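PDB 5H5M: alpha-catenin-like protein hmp-1 from Caenorhabditis elegans, which serves in the core cadherin-catenin complex of adherens junctions, binds beta-catenin and actin filaments, and is required for cell migration and shape change during embryonic body enclosure and elongation. Local coordinates for residues A[151-154]-A[155-158]; A[187-190]-A[191-194]. All coordinates share one frame; numbering follows the deposited sequence.

Overall arrangement
Two neighbouring helices of the all-helical M domain, a piece of a vinculin-family protein, each supply about two helical turns, packed side by side. Interaction 1 (151-154 with 155-158) sits on helix 142-166 and interaction 2 (187-190 with 191-194) on helix 173-202, the next helix in the chain; their centres are about 10 Å apart. Two alanines meet where the helices approach, consistent with close packing: A156 CB stands 3.6 Å from A190 CB. Beside this pair the F152 ring packs against the second helix, with F152 CE2 3.4 Å from A190 O and F152 CZ 3.7 Å from V193 CG1. On the outer margin, Q153 OE1 rests 3.5 Å from P191 CA.

Interaction 1 of 2, residues A[151-154]-A[155-158]; sequences MFQE and HANE
Two turns in the middle of helix 142-166 bring Q153 and N157 together as an i to i+4 pair of amides on the helix surface. The Q153 chain leaves with CG anti to the backbone N (chi1 178°) and then bends at chi2, which carries its amide forward along the helix to N157. There Q153 NE2 donates to N157 OD1 at 3.0 Å. The acceptor lies in the plane of the Q153 amide, but the donor stands 30° off the carbonyl plane of N157, and the two amide planes are turned 44° against each other. Beneath this bridge runs the regular alpha-helical ladder, in which N157 N reaches Q153 O at 2.9 Å and A156 N reaches F152 O at 2.8 Å. In this vinculin-family helical bundle one side of these turns faces the core: F152 is buried against L130 and L133 of helix 128-137 and meets W220 edge-to-face, while E154 is exposed. An alanine in place of Q153 removes the amide bridge and would probably leave the N157 side chain freer to turn and the packing on P191 of helix 173-202 lost. H155, whose CB packs 3.4 Å from M151 O, touches P129 with its side chain.

Interaction 2 of 2, residues A[187-190]-A[191-194]; sequences EKLA and PQVA
The backbone of residues 187-194 is helical throughout but kinked at P191, whose nitrogen has no hydrogen to give to the preceding turn. P191 CD packs against two carbonyls of that turn, 3.4 Å from E187 O and 3.2 Å from K188 O. Regular i to i+4 bonding resumes at V193: V193 N donates to L189 O at 2.9 Å, nearly along the C=O axis, and A194 N donates to A190 O at 3.1 Å. Q192 N adds a weak, bent bond to L189 O, so that this carbonyl accepts two donors. Among the side chains, L189 and V193 form an apolar i to i+4 pair, L189 CG resting 3.8 Å from V193 CG2. The valine holds CG1 anti to its own nitrogen (chi1 172°), which leaves CG2 on the side of the leucine. Q192 extends backward along the helix, its side chain crossing that of L189 at about a right angle, with Q192 OE1 4.0 Å from L189 CD1. Both touch Y216 of helix 207-233, and E187 forms a salt bridge with R164 of helix 142-166. With proline here, two regular backbone bonds are missing: P191 has no N-H for E187 O, and Q192 N turns to L189 O rather than K188 O.

Interaction 1 of 2, residues A[151-154]-A[155-158]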
ATOM      1  N   MET A 151      -9.802 -18.280   2.122  1.00 33.30           N
ATOM      2  CA  MET A 151      -9.385 -17.052   1.456  1.00 34.43           C
ATOM      3  C   MET A 151      -9.632 -15.828   2.330  1.00 28.30           C
ATOM      4  O   MET A 151      -8.780 -14.943   2.420  1.00 27.99           O
ATOM      5  CB  MET A 151     -10.106 -16.892   0.115  1.00 31.21           C
ATOM      6  CG  MET A 151      -9.822 -18.015  -0.865  1.00 42.15           C
ATOM      7  SD  MET A 151      -8.055 -18.334  -1.050  1.00 45.30           S
ATOM      8  CE  MET A 151      -7.493 -16.765  -1.709  1.00 41.48           C
ATOM      9  N   PHE A 152     -10.798 -15.778   2.968  1.00 26.10           N
ATOM     10  CA  PHE A 152     -11.122 -14.678   3.870  1.00 26.18           C
ATOM     11  C   PHE A 152     -10.113 -14.577   5.016  1.00 27.90           C
ATOM     12  O   PHE A 152      -9.682 -13.480   5.375  1.00 23.87           O
ATOM     13  CB  PHE A 152     -12.533 -14.836   4.441  1.00 25.48           C
ATOM     14  CG  PHE A 152     -12.797 -13.960   5.633  1.00 23.03           C
ATOM     15  CD1 PHE A 152     -13.092 -12.616   5.468  1.00 22.63           C
ATOM     16  CD2 PHE A 152     -12.740 -14.477   6.918  1.00 21.76           C
ATOM     17  CE1 PHE A 152     -13.331 -11.801   6.563  1.00 23.71           C
ATOM     18  CE2 PHE A 152     -12.973 -13.668   8.015  1.00 23.53           C
ATOM     19  CZ  PHE A 152     -13.271 -12.327   7.838  1.00 19.15           C
ATOM     20  N   GLN A 153      -9.746 -15.723   5.584  1.00 23.36           N
ATOM     21  CA  GLN A 153      -8.809 -15.754   6.702  1.00 24.44           C
ATOM     22  C   GLN A 153      -7.431 -15.259   6.270  1.00 24.57           C
ATOM     23  O   GLN A 153      -6.786 -14.495   6.989  1.00 28.57           O
ATOM     24  CB  GLN A 153      -8.705 -17.165   7.285  1.00 22.95           C
ATOM     25  CG  GLN A 153      -7.707 -17.293   8.426  1.00 24.34           C
ATOM     26  CD  GLN A 153      -8.121 -16.510   9.663  1.00 25.48           C
ATOM     27  OE1 GLN A 153      -9.214 -16.701  10.197  1.00 25.20           O
ATOM     28  NE2 GLN A 153      -7.246 -15.623  10.121  1.00 23.07           N
ATOM     29  N   GLU A 154      -6.992 -15.690   5.090  1.00 25.32           N
ATOM     30  CA  GLU A 154      -5.715 -15.246   4.537  1.00 28.78           C
ATOM     31  C   GLU A 154      -5.731 -13.745   4.254  1.00 26.97           C
ATOM     32  O   GLU A 154      -4.740 -13.051   4.474  1.00 32.45           O
ATOM     33  CB  GLU A 154      -5.379 -16.025   3.262  1.00 26.02           C
ATOM     34  CG  GLU A 154      -5.119 -17.504   3.506  1.00 32.90           C
ATOM     35  CD  GLU A 154      -4.798 -18.268   2.235  1.00 51.60           C
ATOM     36  OE1 GLU A 154      -4.831 -17.657   1.144  1.00 55.88           O
ATOM     37  OE2 GLU A 154      -4.515 -19.481   2.328  1.00 57.40           O
ATOM     38  N   HIS A 155      -6.866 -13.258   3.761  1.00 26.54           N
ATOM     39  CA  HIS A 155      -7.083 -11.829   3.555  1.00 28.01           C
ATOM     40  C   HIS A 155      -6.991 -11.079   4.884  1.00 27.74           C
ATOM     41  O   HIS A 155      -6.412  -9.994   4.959  1.00 29.79           O
ATOM     42  CB  HIS A 155      -8.447 -11.601   2.891  1.00 30.69           C
ATOM     43  CG  HIS A 155      -8.953 -10.196   2.989  1.00 37.73           C
ATOM     44  ND1 HIS A 155      -8.561  -9.198   2.124  1.00 34.19           N
ATOM     45  CD2 HIS A 155      -9.840  -9.628   3.842  1.00 40.72           C
ATOM     46  CE1 HIS A 155      -9.179  -8.073   2.443  1.00 46.11           C
ATOM     47  NE2 HIS A 155      -9.958  -8.308   3.483  1.00 43.85           N
ATOM     48  N   ALA A 156      -7.560 -11.673   5.928  1.00 24.11           N
ATOM     49  CA  ALA A 156      -7.504 -11.103   7.271  1.00 19.20           C
ATOM     50  C   ALA A 156      -6.067 -11.031   7.791  1.00 18.83           C
ATOM     51  O   ALA A 156      -5.666 -10.022   8.367  1.00 18.57           O
ATOM     52  CB  ALA A 156      -8.368 -11.910   8.222  1.00 17.12           C
ATOM     53  N   ASN A 157      -5.302 -12.101   7.587  1.00 20.77           N
ATOM     54  CA  ASN A 157      -3.897 -12.126   7.986  1.00 20.27           C
ATOM     55  C   ASN A 157      -3.092 -11.016   7.323  1.00 24.70           C
ATOM     56  O   ASN A 157      -2.220 -10.412   7.948  1.00 31.95           O
ATOM     57  CB  ASN A 157      -3.258 -13.476   7.653  1.00 23.05           C
ATOM     58  CG  ASN A 157      -3.917 -14.630   8.376  1.00 21.40           C
ATOM     59  OD1 ASN A 157      -4.647 -14.435   9.346  1.00 19.46           O
ATOM     60  ND2 ASN A 157      -3.650 -15.847   7.911  1.00 21.82           N
ATOM     61  N   GLU A 158      -3.386 -10.750   6.054  1.00 24.78           N
ATOM     62  CA  GLU A 158      -2.660  -9.730   5.309  1.00 18.66           C
ATOM     63  C   GLU A 158      -2.923  -8.327   5.859  1.00 18.24           C
ATOM     64  O   GLU A 158      -1.978  -7.594   6.158  1.00 21.45           O
ATOM     65  CB  GLU A 158      -3.020  -9.786   3.825  1.00 21.40           C
ATOM     66  CG  GLU A 158      -2.150  -8.891   2.952  1.00 32.84           C
ATOM     67  CD  GLU A 158      -2.499  -8.987   1.475  1.00 41.22           C
ATOM     68  OE1 GLU A 158      -3.429  -9.745   1.124  1.00 42.29           O
ATOM     69  OE2 GLU A 158      -1.840  -8.299   0.664  1.00 49.51           O
TER

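Interaction 2 of 2, residues A[187-190]-A[191-194]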
ATOM      1  N   GLU A 187      -7.778  -9.482  14.130  1.00 15.99           N
ATOM      2  CA  GLU A 187      -7.085 -10.760  14.235  1.00 25.70           C
ATOM      3  C   GLU A 187      -7.880 -11.739  15.101  1.00 28.67           C
ATOM      4  O   GLU A 187      -7.908 -12.946  14.846  1.00 21.44           O
ATOM      5  CB  GLU A 187      -5.687 -10.546  14.811  1.00 16.90           C
ATOM      6  CG  GLU A 187      -4.881 -11.810  15.033  1.00 17.99           C
ATOM      7  CD  GLU A 187      -3.499 -11.511  15.579  1.00 32.25           C
ATOM      8  OE1 GLU A 187      -3.406 -10.892  16.662  1.00 27.83           O
ATOM      9  OE2 GLU A 187      -2.505 -11.880  14.919  1.00 28.14           O
ATOM     10  N   LYS A 188      -8.528 -11.198  16.125  1.00 22.49           N
ATOM     11  CA  LYS A 188      -9.370 -11.972  17.023  1.00 22.34           C
ATOM     12  C   LYS A 188     -10.691 -12.365  16.355  1.00 28.54           C
ATOM     13  O   LYS A 188     -11.143 -13.505  16.453  1.00 32.09           O
ATOM     14  CB  LYS A 188      -9.630 -11.162  18.292  1.00 34.96           C
ATOM     15  CG  LYS A 188     -10.593 -11.775  19.282  1.00 47.76           C
ATOM     16  CD  LYS A 188     -10.769 -10.845  20.474  1.00 57.85           C
ATOM     17  CE  LYS A 188      -9.417 -10.394  21.016  1.00 61.64           C
ATOM     18  NZ  LYS A 188      -9.544  -9.290  22.010  1.00 68.42           N
ATOM     19  N   LEU A 189     -11.292 -11.405  15.663  1.00 25.94           N
ATOM     20  CA  LEU A 189     -12.618 -11.561  15.074  1.00 22.33           C
ATOM     21  C   LEU A 189     -12.650 -12.481  13.842  1.00 34.50           C
ATOM     22  O   LEU A 189     -13.625 -13.211  13.630  1.00 19.23           O
ATOM     23  CB  LEU A 189     -13.163 -10.178  14.706  1.00 18.68           C
ATOM     24  CG  LEU A 189     -14.615 -10.040  14.257  1.00 36.39           C
ATOM     25  CD1 LEU A 189     -15.562 -10.577  15.315  1.00 32.47           C
ATOM     26  CD2 LEU A 189     -14.927  -8.585  13.946  1.00 42.26           C
ATOM     27  N   ALA A 190     -11.583 -12.441  13.046  1.00 20.85           N
ATOM     28  CA  ALA A 190     -11.516 -13.155  11.769  1.00 23.77           C
ATOM     29  C   ALA A 190     -11.863 -14.656  11.831  1.00 23.52           C
ATOM     30  O   ALA A 190     -12.666 -15.126  11.027  1.00 23.28           O
ATOM     31  CB  ALA A 190     -10.129 -12.970  11.144  1.00 17.06           C
ATOM     32  N   PRO A 191     -11.262 -15.418  12.765  1.00 24.93           N
ATOM     33  CA  PRO A 191     -11.616 -16.844  12.752  1.00 20.40           C
ATOM     34  C   PRO A 191     -13.051 -17.090  13.217  1.00 26.72           C
ATOM     35  O   PRO A 191     -13.643 -18.119  12.886  1.00 23.71           O
ATOM     36  CB  PRO A 191     -10.617 -17.475  13.733  1.00 21.12           C
ATOM     37  CG  PRO A 191      -9.577 -16.423  13.999  1.00 20.69           C
ATOM     38  CD  PRO A 191     -10.265 -15.113  13.808  1.00 22.48           C
ATOM     39  N   GLN A 192     -13.596 -16.151  13.982  1.00 29.05           N
ATOM     40  CA  GLN A 192     -14.965 -16.264  14.465  1.00 29.60           C
ATOM     41  C   GLN A 192     -15.948 -15.952  13.346  1.00 28.34           C
ATOM     42  O   GLN A 192     -16.998 -16.589  13.238  1.00 33.26           O
ATOM     43  CB  GLN A 192     -15.194 -15.332  15.656  1.00 30.00           C
ATOM     44  CG  GLN A 192     -14.233 -15.568  16.807  1.00 30.90           C
ATOM     45  CD  GLN A 192     -14.397 -14.555  17.925  1.00 40.52           C
ATOM     46  OE1 GLN A 192     -15.197 -13.626  17.825  1.00 50.90           O
ATOM     47  NE2 GLN A 192     -13.634 -14.730  18.997  1.00 36.37           N
ATOM     48  N   VAL A 193     -15.603 -14.967  12.520  1.00 32.32           N
ATOM     49  CA  VAL A 193     -16.399 -14.634  11.343  1.00 23.72           C
ATOM     50  C   VAL A 193     -16.463 -15.834  10.405  1.00 24.76           C
ATOM     51  O   VAL A 193     -17.528 -16.180   9.896  1.00 33.49           O
ATOM     52  CB  VAL A 193     -15.826 -13.418  10.585  1.00 29.75           C
ATOM     53  CG1 VAL A 193     -16.560 -13.214   9.263  1.00 21.98           C
ATOM     54  CG2 VAL A 193     -15.911 -12.167  11.440  1.00 25.69           C
ATOM     55  N   ALA A 194     -15.317 -16.474  10.195  1.00 35.06           N
ATOM     56  CA  ALA A 194     -15.243 -17.668   9.357  1.00 38.32           C
ATOM     57  C   ALA A 194     -16.164 -18.770   9.878  1.00 29.90           C
ATOM     58  O   ALA A 194     -16.952 -19.335   9.123  1.00 27.34           O
ATOM     59  CB  ALA A 194     -13.810 -18.171   9.274  1.00 33.93           C
TER